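Local coordinates for protein ORF10 (Moritella marina, PDB 6RIW) that builds polyunsaturated fatty acids as part of a multidomain synthase; this piece, its ketosynthase-chain length factor didomain, probably extends the acyl chain by condensation, at residues 766-771 with 785-790. Residues are numbered along the deposited sequence.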
loop_
_atom_site.group_PDB
_atom_site.type_symbol
_atom_site.label_atom_id
_atom_site.label_comp_id
_atom_site.label_asym_id
_atom_site.label_seq_id
_atom_site.Cartn_x
_atom_site.Cartn_y
_atom_site.Cartn_z
ATOM N N ASP A 766 -18.879 -6.744 17.653
ATOM C CA ASP A 766 -19.850 -7.801 17.393
ATOM C C ASP A 766 -20.103 -7.997 15.904
ATOM O O ASP A 766 -20.495 -9.091 15.487
ATOM C CB ASP A 766 -21.169 -7.495 18.101
ATOM C CG ASP A 766 -21.116 -7.805 19.591
ATOM O OD1 ASP A 766 -20.300 -8.660 20.003
ATOM O OD2 ASP A 766 -21.889 -7.186 20.354
ATOM N N ALA A 767 -19.897 -6.965 15.087
ATOM C CA ALA A 767 -20.163 -7.111 13.671
ATOM C C ALA A 767 -19.485 -5.985 12.914
ATOM O O ALA A 767 -19.405 -4.860 13.410
ATOM C CB ALA A 767 -21.671 -7.080 13.377
ATOM N N VAL A 768 -19.012 -6.296 11.717
ATOM C CA VAL A 768 -18.657 -5.279 10.727
ATOM C C VAL A 768 -19.260 -5.729 9.405
ATOM O O VAL A 768 -19.112 -6.891 9.014
ATOM C CB VAL A 768 -17.133 -5.062 10.615
ATOM C CG1 VAL A 768 -16.411 -6.334 10.168
ATOM C CG2 VAL A 768 -16.823 -3.876 9.659
ATOM N N SER A 769 -19.994 -4.837 8.751
ATOM C CA SER A 769 -20.655 -5.154 7.496
ATOM C C SER A 769 -20.437 -4.007 6.525
ATOM O O SER A 769 -20.224 -2.872 6.942
ATOM C CB SER A 769 -22.157 -5.372 7.682
ATOM O OG SER A 769 -22.373 -6.507 8.500
ATOM N N PHE A 770 -20.530 -4.313 5.226
ATOM C CA PHE A 770 -20.322 -3.339 4.161
ATOM C C PHE A 770 -21.457 -3.406 3.155
ATOM O O PHE A 770 -22.077 -4.458 2.981
ATOM C CB PHE A 770 -19.005 -3.606 3.418
ATOM C CG PHE A 770 -17.795 -3.470 4.286
ATOM C CD1 PHE A 770 -17.390 -4.525 5.095
ATOM C CD2 PHE A 770 -17.079 -2.290 4.310
ATOM C CE1 PHE A 770 -16.275 -4.397 5.911
ATOM C CE2 PHE A 770 -15.943 -2.168 5.129
ATOM C CZ PHE A 770 -15.563 -3.233 5.926
ATOM N N ALA A 771 -21.683 -2.296 2.449
ATOM C CA ALA A 771 -22.600 -2.254 1.320
ATOM C C ALA A 771 -21.976 -1.357 0.263
ATOM O O ALA A 771 -21.339 -0.355 0.612
ATOM C CB ALA A 771 -23.991 -1.726 1.711
ATOM N N LYS A 785 -27.357 -5.269 7.721
ATOM C CA LYS A 785 -26.491 -6.444 7.751
ATOM C C LYS A 785 -25.764 -6.538 9.080
ATOM O O LYS A 785 -25.636 -7.623 9.656
ATOM C CB LYS A 785 -25.458 -6.401 6.620
ATOM C CG LYS A 785 -25.981 -6.474 5.202
ATOM C CD LYS A 785 -24.781 -6.545 4.257
ATOM C CE LYS A 785 -25.167 -6.241 2.830
ATOM N NZ LYS A 785 -23.961 -6.270 1.933
ATOM N N ALA A 786 -25.255 -5.405 9.574
ATOM C CA ALA A 786 -24.442 -5.441 10.777
ATOM C C ALA A 786 -25.293 -5.740 12.001
ATOM O O ALA A 786 -24.857 -6.467 12.906
ATOM C CB ALA A 786 -23.683 -4.115 10.929
ATOM N N LEU A 787 -26.521 -5.210 12.042
ATOM C CA LEU A 787 -27.391 -5.497 13.181
ATOM C C LEU A 787 -27.792 -6.970 13.189
ATOM O O LEU A 787 -27.804 -7.609 14.250
ATOM C CB LEU A 787 -28.625 -4.590 13.150
ATOM C CG LEU A 787 -28.340 -3.095 13.362
ATOM C CD1 LEU A 787 -29.461 -2.216 12.806
ATOM C CD2 LEU A 787 -28.084 -2.786 14.830
ATOM N N THR A 788 -28.078 -7.525 12.008
ATOM C CA THR A 788 -28.386 -8.954 11.892
ATOM C C THR A 788 -27.208 -9.814 12.341
ATOM O O THR A 788 -27.378 -10.807 13.075
ATOM C CB THR A 788 -28.749 -9.287 10.447
ATOM O OG1 THR A 788 -29.900 -8.530 10.050
ATOM C CG2 THR A 788 -29.020 -10.797 10.271
ATOM N N LEU A 789 -26.001 -9.456 11.897
ATOM C CA LEU A 789 -24.813 -10.196 12.299
ATOM C C LEU A 789 -24.587 -10.099 13.803
ATOM O O LEU A 789 -24.230 -11.090 14.448
ATOM C CB LEU A 789 -23.593 -9.689 11.518
ATOM C CG LEU A 789 -22.273 -10.448 11.708
ATOM C CD1 LEU A 789 -22.399 -11.919 11.279
ATOM C CD2 LEU A 789 -21.139 -9.743 10.951
ATOM N N ALA A 790 -24.796 -8.913 14.382
ATOM C CA ALA A 790 -24.624 -8.741 15.815
ATOM C C ALA A 790 -25.731 -9.409 16.619
ATOM O O ALA A 790 -25.560 -9.614 17.824
ATOM C CB ALA A 790 -24.566 -7.248 16.176
HETATM O O HOH W 1 -21.989 -11.476 16.281
#
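Helix 776-790 packs on strand 763-772 in the second thiolase-fold half of the didomain, away from the magnesium site; the axes of segments 766-771 and 785-790 approach to 6.8 Å, their N-to-C directions 153° apart. Such close packing is possible because small residues, Ala767 and Ser769, point at the helix, whereas Val768 and Phe770 turn to the other face of the sheet, against helix 668-682. Along the helix, Lys785 comes first: its extended chain runs beside the strand, and NZ donates a 2.8 Å hydrogen bond to Phe770 O. Ala786 lies opposite Ser769 (CA atoms 5.0 Å apart), and Ser769 OG sits 3.3 Å from Ala786 CA; Ala786 O is 3.3 Å from Ala767 CB. Leu787 points away and packs on Ile881 of strand 876-884 and on Tyr822. Leu789 points at the strand, its CD2 3.6 Å from Ala767 CB. Ala790 closes the apolar patch, its CB 4.0 Å from Ala767 CB and 3.9 Å from Asp766 CB. Here Asp766 and Ala767 form a classic beta bulge opposite Ile881, and one water bridges strand and helix, donating to Asp766 O and to Leu789 O, each 2.9 Å from the water O.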